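Long-range contacts in sulfate permease family protein (Vibrio cholerae, PDB 4DGH), which is probably a membrane transporter of the SulP anion-permease family, represented here by its STAS domain alone: residues E4-E8 with F115-S120; L17-L21 with A122-I126; I67-E71 with K96-I102. The contacts are given in a common frame with arbitrary orientation. Residue numbers count along the deposited sequence, not the author numbering.

Interaction 1 of 3, residues E4-E8 with F115-S120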
ATOM      1  N   GLU A   4      -8.748 -14.562 -18.516  1.00 41.53           N
ATOM      2  CA  GLU A   4      -9.750 -15.442 -17.975  1.00 41.33           C
ATOM      3  C   GLU A   4     -11.103 -14.720 -18.019  1.00 42.68           C
ATOM      4  O   GLU A   4     -12.126 -15.331 -18.455  1.00 36.85           O
ATOM      5  CB  GLU A   4      -9.387 -15.825 -16.535  1.00 49.01           C
ATOM      6  CG  GLU A   4      -7.884 -15.935 -16.327  1.00 54.47           C
ATOM      7  CD  GLU A   4      -7.505 -15.902 -14.855  1.00 62.81           C
ATOM      8  OE1 GLU A   4      -7.642 -16.989 -14.233  1.00 58.66           O
ATOM      9  OE2 GLU A   4      -7.108 -14.804 -14.328  1.00 62.26           O
HETATM   10  N   MSE A   5     -11.081 -13.415 -17.687  1.00 32.98           N
HETATM   11  CA  MSE A   5     -12.303 -12.597 -17.685  1.00 29.98           C
HETATM   12  C   MSE A   5     -12.757 -12.379 -19.109  1.00 29.84           C
HETATM   13  O   MSE A   5     -13.928 -12.683 -19.431  1.00 26.53           O
HETATM   14  CB  MSE A   5     -12.161 -11.276 -16.887  1.00 28.02           C
HETATM   15  CG  MSE A   5     -13.435 -10.776 -16.242  1.00 37.41           C
HETATM   16 SE   MSE A   5     -12.796  -9.039 -15.591  0.76 37.60          SE
HETATM   17  CE  MSE A   5     -12.410  -9.806 -13.831  1.00 32.83           C
ATOM     18  N   SER A   6     -11.865 -11.956 -20.012  1.00 30.70           N
ATOM     19  CA  SER A   6     -12.319 -11.696 -21.377  1.00 34.90           C
ATOM     20  C   SER A   6     -12.894 -12.964 -22.079  1.00 31.09           C
ATOM     21  O   SER A   6     -13.859 -12.883 -22.817  1.00 30.00           O
ATOM     22  CB  SER A   6     -11.246 -10.968 -22.223  1.00 40.87           C
ATOM     23  OG  SER A   6     -10.294 -11.899 -22.688  1.00 50.56           O
ATOM     24  N   TYR A   7     -12.340 -14.128 -21.811  1.00 29.77           N
ATOM     25  CA  TYR A   7     -12.854 -15.338 -22.443  1.00 30.01           C
ATOM     26  C   TYR A   7     -14.287 -15.693 -21.993  1.00 27.83           C
ATOM     27  O   TYR A   7     -15.147 -16.000 -22.811  1.00 24.16           O
ATOM     28  CB  TYR A   7     -12.001 -16.548 -22.135  1.00 30.55           C
ATOM     29  CG  TYR A   7     -12.498 -17.788 -22.844  1.00 31.82           C
ATOM     30  CD1 TYR A   7     -12.397 -17.873 -24.238  1.00 31.58           C
ATOM     31  CD2 TYR A   7     -13.020 -18.893 -22.137  1.00 31.10           C
ATOM     32  CE1 TYR A   7     -12.812 -18.980 -24.912  1.00 33.59           C
ATOM     33  CE2 TYR A   7     -13.448 -20.038 -22.829  1.00 34.42           C
ATOM     34  CZ  TYR A   7     -13.346 -20.061 -24.198  1.00 35.91           C
ATOM     35  OH  TYR A   7     -13.757 -21.134 -24.959  1.00 41.83           O
ATOM     36  N   GLU A   8     -14.495 -15.717 -20.686  1.00 27.66           N
ATOM     37  CA  GLU A   8     -15.847 -16.026 -20.164  1.00 28.91           C
ATOM     38  C   GLU A   8     -16.874 -14.966 -20.531  1.00 28.63           C
ATOM     39  O   GLU A   8     -18.029 -15.300 -20.863  1.00 29.94           O
ATOM     40  CB  GLU A   8     -15.859 -16.164 -18.656  1.00 31.40           C
ATOM     41  CG  GLU A   8     -15.481 -17.499 -18.167  1.00 35.99           C
ATOM     42  CD  GLU A   8     -16.285 -18.636 -18.807  1.00 40.58           C
ATOM     43  OE1 GLU A   8     -17.528 -18.573 -18.919  1.00 37.45           O
ATOM     44  OE2 GLU A   8     -15.621 -19.599 -19.211  1.00 46.49           O
ATOM     45  N   PHE A 115     -11.123 -19.230 -10.655  1.00 21.74           N
ATOM     46  CA  PHE A 115     -11.882 -18.027 -10.842  1.00 21.78           C
ATOM     47  C   PHE A 115     -12.801 -18.207 -12.036  1.00 22.32           C
ATOM     48  O   PHE A 115     -13.900 -17.775 -11.976  1.00 19.31           O
ATOM     49  CB  PHE A 115     -10.878 -16.901 -11.072  1.00 23.70           C
ATOM     50  CG  PHE A 115     -11.518 -15.637 -11.510  1.00 22.03           C
ATOM     51  CD1 PHE A 115     -12.431 -15.005 -10.700  1.00 20.74           C
ATOM     52  CD2 PHE A 115     -11.249 -15.140 -12.748  1.00 24.60           C
ATOM     53  CE1 PHE A 115     -13.043 -13.821 -11.091  1.00 23.34           C
ATOM     54  CE2 PHE A 115     -11.873 -13.968 -13.191  1.00 24.55           C
ATOM     55  CZ  PHE A 115     -12.746 -13.292 -12.342  1.00 23.85           C
ATOM     56  N   GLU A 116     -12.351 -18.891 -13.097  1.00 20.67           N
ATOM     57  CA  GLU A 116     -13.196 -18.921 -14.286  0.50 21.47           C
ATOM     58  C   GLU A 116     -14.486 -19.675 -14.009  1.00 21.44           C
ATOM     59  O   GLU A 116     -15.571 -19.331 -14.524  1.00 21.01           O
ATOM     60  CB  GLU A 116     -12.463 -19.566 -15.448  0.50 22.64           C
ATOM     61  CG  GLU A 116     -13.120 -19.191 -16.730  0.50 24.03           C
ATOM     62  CD  GLU A 116     -12.271 -19.617 -17.870  0.50 26.14           C
ATOM     63  OE1 GLU A 116     -11.057 -19.836 -17.587  0.50 27.22           O
ATOM     64  OE2 GLU A 116     -12.856 -19.730 -18.973  0.50 25.90           O
ATOM     65  N   GLY A 117     -14.425 -20.662 -13.131  1.00 20.60           N
ATOM     66  CA  GLY A 117     -15.731 -21.299 -12.844  1.00 21.40           C
ATOM     67  C   GLY A 117     -16.672 -20.410 -11.973  1.00 20.07           C
ATOM     68  O   GLY A 117     -17.919 -20.436 -12.142  1.00 19.93           O
ATOM     69  N   ALA A 118     -16.103 -19.608 -11.067  1.00 18.64           N
ATOM     70  CA  ALA A 118     -16.949 -18.623 -10.303  1.00 18.15           C
ATOM     71  C   ALA A 118     -17.563 -17.577 -11.231  1.00 17.81           C
ATOM     72  O   ALA A 118     -18.745 -17.236 -11.100  1.00 17.79           O
ATOM     73  CB  ALA A 118     -16.043 -17.917  -9.233  1.00 16.90           C
ATOM     74  N   LEU A 119     -16.756 -17.101 -12.207  1.00 19.39           N
ATOM     75  CA  LEU A 119     -17.183 -16.057 -13.145  1.00 19.08           C
ATOM     76  C   LEU A 119     -18.279 -16.609 -14.057  1.00 20.12           C
ATOM     77  O   LEU A 119     -19.326 -15.965 -14.247  1.00 19.00           O
ATOM     78  CB  LEU A 119     -15.971 -15.537 -13.985  1.00 20.77           C
ATOM     79  CG  LEU A 119     -16.324 -14.561 -15.186  1.00 21.06           C
ATOM     80  CD1 LEU A 119     -16.950 -13.346 -14.515  1.00 19.81           C
ATOM     81  CD2 LEU A 119     -15.044 -14.116 -15.855  1.00 20.43           C
ATOM     82  N   SER A 120     -18.045 -17.795 -14.610  1.00 21.30           N
ATOM     83  CA  SER A 120     -19.064 -18.516 -15.394  1.00 23.82           C
ATOM     84  C   SER A 120     -20.384 -18.693 -14.602  1.00 23.80           C
ATOM     85  O   SER A 120     -21.513 -18.318 -15.057  1.00 23.40           O
ATOM     86  CB  SER A 120     -18.453 -19.870 -15.884  1.00 25.43           C
ATOM     87  OG  SER A 120     -19.526 -20.679 -16.360  1.00 35.41           O
TER
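Leu119 lies over one turn of helix 3-11. Its CD2 is 3.6 Å from CA of Met5 and 3.6 Å from CB of Glu8. Met5 is a selenomethionine. Its CG also meets CD2 of Leu119, at 3.7 Å, and its CE reaches CZ of Phe115 at 3.8 Å. Glu4 places CB 4.3 Å from CD2 of Phe115, at the edge of that ring. The short helix axes come within 9.9 Å and cross at -37°, with Glu4 beside Glu116 and Glu8 beside Ser120. Helix 3-11 thus packs on the final helix, 115-128, whose inner face lies on the parallel sheet of the STAS domain. Phe115 also touches Val23, and Leu119 touches Leu21, both on strand 21-25. Arg55, one of the potassium-site residues, forms a salt bridge with Glu4 and a cation-pi contact with Phe115.

One side of the contact is acidic. OE2 of Glu8 is 2.8 Å from OE2 of Glu116, and that Glu116 oxygen lies 3.3 Å from CD2 of Tyr7, at the ring edge. Two carboxylate oxygens this close imply that one of the acids probably carries a proton, so the pair need not be simply repulsive.

Interaction 2 of 3, residues L17-L21 with A122-I126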
ATOM      1  N   LEU A  17     -17.746  -6.394 -17.828  1.00 24.88           N
ATOM      2  CA  LEU A  17     -18.343  -7.041 -16.683  1.00 25.59           C
ATOM      3  C   LEU A  17     -19.714  -6.378 -16.511  1.00 25.33           C
ATOM      4  O   LEU A  17     -19.843  -5.125 -16.598  1.00 26.66           O
ATOM      5  CB  LEU A  17     -17.516  -6.681 -15.446  1.00 26.04           C
ATOM      6  CG  LEU A  17     -16.412  -7.616 -14.948  1.00 28.52           C
ATOM      7  CD1 LEU A  17     -15.875  -6.919 -13.676  1.00 28.61           C
ATOM      8  CD2 LEU A  17     -16.983  -8.997 -14.607  1.00 25.09           C
ATOM      9  N   PRO A  18     -20.751  -7.182 -16.350  1.00 25.02           N
ATOM     10  CA  PRO A  18     -22.060  -6.502 -16.149  1.00 25.86           C
ATOM     11  C   PRO A  18     -22.140  -5.796 -14.836  1.00 25.73           C
ATOM     12  O   PRO A  18     -21.416  -6.131 -13.869  1.00 22.34           O
ATOM     13  CB  PRO A  18     -23.075  -7.611 -16.218  1.00 24.81           C
ATOM     14  CG  PRO A  18     -22.300  -8.823 -15.741  1.00 23.24           C
ATOM     15  CD  PRO A  18     -20.851  -8.631 -16.146  1.00 25.38           C
ATOM     16  N   ARG A  19     -23.038  -4.810 -14.814  1.00 25.72           N
ATOM     17  CA  ARG A  19     -23.224  -3.960 -13.649  1.00 27.18           C
ATOM     18  C   ARG A  19     -23.485  -4.761 -12.349  1.00 22.53           C
ATOM     19  O   ARG A  19     -23.119  -4.300 -11.248  1.00 20.89           O
ATOM     20  CB  ARG A  19     -24.503  -3.128 -13.891  1.00 32.90           C
ATOM     21  CG  ARG A  19     -24.329  -1.686 -13.544  1.00 47.57           C
ATOM     22  CD  ARG A  19     -25.550  -0.928 -14.070  1.00 53.49           C
ATOM     23  NE  ARG A  19     -26.694  -1.571 -13.450  1.00 65.41           N
ATOM     24  CZ  ARG A  19     -27.221  -1.133 -12.313  1.00 75.96           C
ATOM     25  NH1 ARG A  19     -26.730  -0.022 -11.766  1.00 80.51           N
ATOM     26  NH2 ARG A  19     -28.234  -1.778 -11.747  1.00 74.06           N
ATOM     27  N   GLU A  20     -24.199  -5.882 -12.483  1.00 21.41           N
ATOM     28  CA  GLU A  20     -24.483  -6.780 -11.361  1.00 23.29           C
ATOM     29  C   GLU A  20     -23.347  -7.557 -10.722  1.00 22.30           C
ATOM     30  O   GLU A  20     -23.582  -8.121  -9.658  1.00 23.03           O
ATOM     31  CB  GLU A  20     -25.646  -7.768 -11.633  1.00 25.86           C
ATOM     32  CG  GLU A  20     -26.883  -7.024 -12.010  1.00 30.87           C
ATOM     33  CD  GLU A  20     -26.975  -6.810 -13.503  1.00 34.95           C
ATOM     34  OE1 GLU A  20     -25.948  -6.774 -14.296  1.00 31.54           O
ATOM     35  OE2 GLU A  20     -28.142  -6.802 -13.904  1.00 42.90           O
ATOM     36  N   LEU A  21     -22.136  -7.572 -11.322  1.00 21.38           N
ATOM     37  CA  LEU A  21     -21.082  -8.444 -10.788  1.00 20.00           C
ATOM     38  C   LEU A  21     -19.848  -7.588 -10.469  1.00 21.35           C
ATOM     39  O   LEU A  21     -19.416  -6.765 -11.312  1.00 21.13           O
ATOM     40  CB  LEU A  21     -20.748  -9.444 -11.882  1.00 20.95           C
ATOM     41  CG  LEU A  21     -19.584 -10.371 -11.570  1.00 22.46           C
ATOM     42  CD1 LEU A  21     -19.987 -11.231 -10.382  1.00 20.66           C
ATOM     43  CD2 LEU A  21     -19.386 -11.234 -12.776  1.00 22.10           C
ATOM     44  N   ALA A 122     -21.460 -16.965 -12.052  1.00 20.75           N
ATOM     45  CA  ALA A 122     -22.099 -15.685 -11.712  1.00 20.80           C
ATOM     46  C   ALA A 122     -22.805 -15.120 -12.935  1.00 20.85           C
ATOM     47  O   ALA A 122     -23.962 -14.601 -12.858  1.00 19.87           O
ATOM     48  CB  ALA A 122     -21.043 -14.647 -11.284  1.00 20.98           C
ATOM     49  N   LEU A 123     -22.128 -15.190 -14.063  1.00 19.77           N
ATOM     50  CA  LEU A 123     -22.711 -14.601 -15.309  1.00 21.92           C
ATOM     51  C   LEU A 123     -23.966 -15.394 -15.666  1.00 24.02           C
ATOM     52  O   LEU A 123     -24.976 -14.817 -16.113  1.00 25.16           O
ATOM     53  CB  LEU A 123     -21.736 -14.642 -16.459  1.00 21.47           C
ATOM     54  CG  LEU A 123     -20.461 -13.764 -16.336  1.00 20.52           C
ATOM     55  CD1 LEU A 123     -19.440 -14.118 -17.442  1.00 19.50           C
ATOM     56  CD2 LEU A 123     -20.939 -12.330 -16.409  1.00 20.68           C
ATOM     57  N   THR A 124     -23.950 -16.696 -15.421  1.00 25.48           N
ATOM     58  CA  THR A 124     -25.145 -17.520 -15.657  1.00 26.69           C
ATOM     59  C   THR A 124     -26.309 -17.164 -14.717  1.00 29.32           C
ATOM     60  O   THR A 124     -27.474 -17.090 -15.157  1.00 30.30           O
ATOM     61  CB  THR A 124     -24.793 -18.996 -15.444  1.00 26.86           C
ATOM     62  OG1 THR A 124     -23.877 -19.389 -16.477  1.00 28.36           O
ATOM     63  CG2 THR A 124     -26.065 -19.920 -15.525  1.00 30.50           C
ATOM     64  N   GLU A 125     -26.008 -16.968 -13.435  1.00 27.19           N
ATOM     65  CA  GLU A 125     -27.018 -16.548 -12.466  1.00 29.55           C
ATOM     66  C   GLU A 125     -27.598 -15.151 -12.768  1.00 29.57           C
ATOM     67  O   GLU A 125     -28.812 -14.921 -12.678  1.00 28.05           O
ATOM     68  CB  GLU A 125     -26.463 -16.584 -11.048  1.00 30.94           C
ATOM     69  CG  GLU A 125     -27.397 -15.948 -10.030  1.00 36.81           C
ATOM     70  CD  GLU A 125     -27.084 -16.379  -8.591  1.00 45.44           C
ATOM     71  OE1 GLU A 125     -26.059 -17.096  -8.341  1.00 49.51           O
ATOM     72  OE2 GLU A 125     -27.864 -16.000  -7.693  1.00 47.79           O
ATOM     73  N   ILE A 126     -26.747 -14.224 -13.173  1.00 28.15           N
ATOM     74  CA  ILE A 126     -27.229 -12.893 -13.564  1.00 27.97           C
ATOM     75  C   ILE A 126     -28.141 -12.954 -14.789  1.00 30.80           C
ATOM     76  O   ILE A 126     -29.170 -12.261 -14.848  1.00 32.26           O
ATOM     77  CB  ILE A 126     -26.044 -11.900 -13.763  1.00 26.89           C
ATOM     78  CG1 ILE A 126     -25.491 -11.576 -12.375  1.00 27.18           C
ATOM     79  CG2 ILE A 126     -26.543 -10.603 -14.400  1.00 30.10           C
ATOM     80  CD1 ILE A 126     -24.006 -11.187 -12.280  1.00 27.06           C
TER
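Ile126 is the main bump on helix 115-128 here. Its CD1 fits between two neighbouring residues of 17-21, 3.8 Å from CB of Glu20 and 3.7 Å from CB of Leu21. Leu21 points toward the helix. Its CD1 rests on the small CB of Ala122 at 3.7 Å, where the short side chain lets the leucine come close to the helix. Its CD2 meets CD2 of Leu123 at 4.1 Å. CD2 of Leu123 also lies 3.7 Å from CD of Pro18. Ala122, Leu123 and Ile126 therefore form one apolar face, with Ile126 one helical turn beyond Ala122.

The opposing surface is shaped by a type I beta turn from Pro18 to Leu21, closed by a hydrogen bond from N of Leu21 to O of Pro18 (3.0 Å). The turn brings Pro18, Glu20 and Leu21 to face the helix, and leads into strand 21-25 at one edge of the parallel sheet within this chain. The contact thus joins the entry to that strand to the last helix of the STAS domain. Ile51 of the next strand also touches Leu21 and Ile126. Arg19 of the turn makes a salt bridge with Glu47.

No hydrogen bond crosses between the segments. The contact is buried and its chemistry is apolar, so it depends on close fit and exclusion of water.

Interaction 3 of 3, residues I67-E71 with K96-I102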
ATOM      1  N   ILE A  67      -8.700 -14.987   9.148  1.00 22.09           N
ATOM      2  CA  ILE A  67     -10.040 -15.621   9.134  1.00 22.28           C
ATOM      3  C   ILE A  67     -11.106 -14.703   9.686  1.00 21.86           C
ATOM      4  O   ILE A  67     -12.173 -14.547   9.089  1.00 22.05           O
ATOM      5  CB  ILE A  67     -10.036 -16.942   9.931  1.00 23.78           C
ATOM      6  CG1 ILE A  67      -9.305 -17.946   9.021  1.00 27.55           C
ATOM      7  CG2 ILE A  67     -11.489 -17.373  10.262  1.00 27.27           C
ATOM      8  CD1 ILE A  67     -10.121 -18.488   7.818  1.00 28.96           C
ATOM      9  N   GLN A  68     -10.816 -14.061  10.810  1.00 22.07           N
ATOM     10  CA  GLN A  68     -11.824 -13.197  11.416  1.00 24.12           C
ATOM     11  C   GLN A  68     -12.020 -11.922  10.581  1.00 23.42           C
ATOM     12  O   GLN A  68     -13.122 -11.403  10.492  1.00 23.70           O
ATOM     13  CB  GLN A  68     -11.444 -12.850  12.847  1.00 25.02           C
ATOM     14  CG  GLN A  68     -11.658 -14.050  13.768  1.00 28.62           C
ATOM     15  CD  GLN A  68     -11.013 -13.847  15.131  1.00 30.42           C
ATOM     16  OE1 GLN A  68      -9.790 -14.033  15.272  1.00 31.89           O
ATOM     17  NE2 GLN A  68     -11.813 -13.506  16.152  1.00 27.89           N
ATOM     18  N   THR A  69     -10.962 -11.456   9.939  1.00 23.12           N
ATOM     19  CA  THR A  69     -11.090 -10.331   8.999  1.00 22.26           C
ATOM     20  C   THR A  69     -11.951 -10.688   7.809  1.00 22.68           C
ATOM     21  O   THR A  69     -12.817  -9.895   7.393  1.00 22.72           O
ATOM     22  CB  THR A  69      -9.673  -9.868   8.606  1.00 23.87           C
ATOM     23  OG1 THR A  69      -9.017  -9.494   9.807  1.00 26.20           O
ATOM     24  CG2 THR A  69      -9.678  -8.630   7.714  1.00 24.76           C
ATOM     25  N   LEU A  70     -11.686 -11.858   7.201  1.00 22.22           N
ATOM     26  CA  LEU A  70     -12.459 -12.294   6.040  1.00 20.82           C
ATOM     27  C   LEU A  70     -13.929 -12.501   6.442  1.00 22.13           C
ATOM     28  O   LEU A  70     -14.846 -12.174   5.676  1.00 19.92           O
ATOM     29  CB  LEU A  70     -11.879 -13.573   5.432  1.00 19.46           C
ATOM     30  CG  LEU A  70     -12.597 -14.243   4.306  1.00 20.86           C
ATOM     31  CD1 LEU A  70     -12.696 -13.305   3.093  1.00 22.18           C
ATOM     32  CD2 LEU A  70     -11.882 -15.472   3.792  1.00 20.44           C
ATOM     33  N   GLU A  71     -14.152 -13.130   7.608  1.00 22.67           N
ATOM     34  CA  GLU A  71     -15.513 -13.276   8.115  1.00 26.93           C
ATOM     35  C   GLU A  71     -16.308 -11.946   8.227  1.00 25.34           C
ATOM     36  O   GLU A  71     -17.442 -11.844   7.769  1.00 24.04           O
ATOM     37  CB  GLU A  71     -15.463 -14.015   9.468  1.00 31.54           C
ATOM     38  CG  GLU A  71     -16.843 -14.037  10.094  1.00 42.09           C
ATOM     39  CD  GLU A  71     -16.891 -14.790  11.404  1.00 56.29           C
ATOM     40  OE1 GLU A  71     -15.799 -14.934  12.048  1.00 63.21           O
ATOM     41  OE2 GLU A  71     -18.029 -15.211  11.792  1.00 64.25           O
ATOM     42  N   LYS A  96      -8.736 -24.712   5.524  1.00 25.36           N
ATOM     43  CA  LYS A  96      -8.954 -23.727   6.595  1.00 27.33           C
ATOM     44  C   LYS A  96     -10.321 -23.061   6.463  1.00 24.83           C
ATOM     45  O   LYS A  96     -10.988 -22.818   7.453  1.00 24.78           O
ATOM     46  CB  LYS A  96      -7.911 -22.601   6.557  1.00 29.90           C
ATOM     47  CG  LYS A  96      -6.911 -22.574   7.621  1.00 38.75           C
ATOM     48  CD  LYS A  96      -7.344 -21.722   8.766  1.00 39.81           C
ATOM     49  CE  LYS A  96      -6.494 -22.247   9.872  1.00 37.63           C
ATOM     50  NZ  LYS A  96      -5.175 -21.610   9.800  1.00 31.96           N
ATOM     51  N   LEU A  97     -10.729 -22.719   5.232  1.00 24.19           N
ATOM     52  CA  LEU A  97     -11.999 -22.057   5.012  1.00 21.74           C
ATOM     53  C   LEU A  97     -13.198 -22.956   5.543  1.00 22.86           C
ATOM     54  O   LEU A  97     -14.184 -22.435   6.073  1.00 21.51           O
ATOM     55  CB  LEU A  97     -12.204 -21.786   3.523  1.00 22.30           C
ATOM     56  CG  LEU A  97     -11.202 -20.708   2.912  1.00 22.71           C
ATOM     57  CD1 LEU A  97     -11.660 -20.429   1.492  1.00 21.89           C
ATOM     58  CD2 LEU A  97     -11.206 -19.436   3.736  1.00 25.26           C
ATOM     59  N   VAL A  98     -13.067 -24.266   5.351  1.00 22.51           N
ATOM     60  CA  VAL A  98     -14.088 -25.228   5.825  1.00 25.40           C
ATOM     61  C   VAL A  98     -14.033 -25.253   7.368  1.00 26.56           C
ATOM     62  O   VAL A  98     -15.010 -24.900   8.037  1.00 25.59           O
ATOM     63  CB  VAL A  98     -13.838 -26.637   5.266  1.00 26.97           C
ATOM     64  CG1 VAL A  98     -14.779 -27.686   5.953  1.00 29.44           C
ATOM     65  CG2 VAL A  98     -14.070 -26.639   3.751  1.00 27.06           C
ATOM     66  N   LYS A  99     -12.862 -25.522   7.915  1.00 26.38           N
ATOM     67  CA  LYS A  99     -12.741 -25.652   9.371  1.00 29.67           C
ATOM     68  C   LYS A  99     -13.153 -24.391  10.129  1.00 30.97           C
ATOM     69  O   LYS A  99     -13.688 -24.495  11.225  1.00 29.54           O
ATOM     70  CB  LYS A  99     -11.306 -26.033   9.803  1.00 35.23           C
ATOM     71  CG  LYS A  99     -10.654 -27.212   9.044  1.00 40.91           C
ATOM     72  CD  LYS A  99      -9.437 -27.809   9.793  1.00 43.20           C
ATOM     73  CE  LYS A  99      -8.490 -26.742  10.417  1.00 46.10           C
ATOM     74  NZ  LYS A  99      -7.465 -26.141   9.496  1.00 31.75           N
ATOM     75  N   ALA A 100     -12.900 -23.209   9.556  1.00 28.77           N
ATOM     76  CA  ALA A 100     -13.226 -21.959  10.196  1.00 30.17           C
ATOM     77  C   ALA A 100     -14.649 -21.493  10.053  1.00 31.28           C
ATOM     78  O   ALA A 100     -15.033 -20.528  10.730  1.00 33.14           O
ATOM     79  CB  ALA A 100     -12.288 -20.868   9.712  1.00 34.05           C
ATOM     80  N   GLY A 101     -15.461 -22.180   9.248  1.00 25.87           N
ATOM     81  CA  GLY A 101     -16.831 -21.744   9.025  1.00 27.63           C
ATOM     82  C   GLY A 101     -17.022 -20.705   7.904  1.00 26.47           C
ATOM     83  O   GLY A 101     -18.114 -20.117   7.769  1.00 28.06           O
ATOM     84  N   ILE A 102     -15.990 -20.443   7.108  1.00 23.27           N
ATOM     85  CA  ILE A 102     -16.181 -19.467   5.996  1.00 23.37           C
ATOM     86  C   ILE A 102     -17.066 -20.119   4.931  1.00 23.43           C
ATOM     87  O   ILE A 102     -17.944 -19.477   4.334  1.00 23.12           O
ATOM     88  CB  ILE A 102     -14.853 -18.947   5.414  1.00 24.47           C
ATOM     89  CG1 ILE A 102     -14.029 -18.194   6.509  1.00 26.27           C
ATOM     90  CG2 ILE A 102     -15.106 -18.034   4.215  1.00 24.31           C
ATOM     91  CD1 ILE A 102     -14.793 -17.036   7.136  1.00 29.06           C
TER
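This is a buried, apolar contact between helix 64-78 and the end of helix 91-99 with the turn that follows it. It lies on the opposite side of the chain's centre from the terminal helices. Ile67 makes the most contacts. Its CG2 sits 3.6 Å from CB of Ala100. Its CD1 is 4.3 Å from CD2 of Leu97 and 4.1 Å from CG1 of Ile102. Its CG1 lies 4.3 Å from CD of Lys96. One turn later, CD2 of Leu70 reaches CD2 of Leu97 at 4.0 Å and CG2 of Ile102 at 4.1 Å. CB of Glu71 meets CD1 of Ile102 at 3.9 Å.

The two sides belong to successive helical regions of the STAS fold, linked through strand 83-87 of its parallel sheet. Helix 91-99 closes with a Schellman motif at Gly101. There N of Gly101 makes a hydrogen bond to O of Val98 (3.0 Å), and N of Ile102 makes a weak hydrogen bond to O of Leu97 (2.9 Å). Gly101 has a positive phi of 86°, where a CB would clash with the preceding carbonyl. It is also the N-cap of helix 102-106. This sharp change of direction brings Ile102 back against Ile67 and Leu70.

The amine of Lys96 has other partners. NZ makes hydrogen bonds to O of Met62 in the same chain and to O of Leu17 in a neighbouring subunit.

Overall arrangement
Interactions 1 and 2 share helix 115-128 and touch: CD1 of Leu119 is 3.7 Å from CD2 of Leu21. Together they bind successive turns of that helix to helix 3-11 and to the start of strand 21-25. Interaction 3 uses other helices, with its centre about 24 Å and 25 Å from the centres of interactions 1 and 2, and lies across the chain's centre from both. Interactions 2 and 3 are buried and apolar. Interaction 1 is partly buried and adds a close pair of acidic side chains. All three also lie near other subunits. The Leu17–Lys96 hydrogen bond joins a residue of 17-21 to one of 96-102 on another copy.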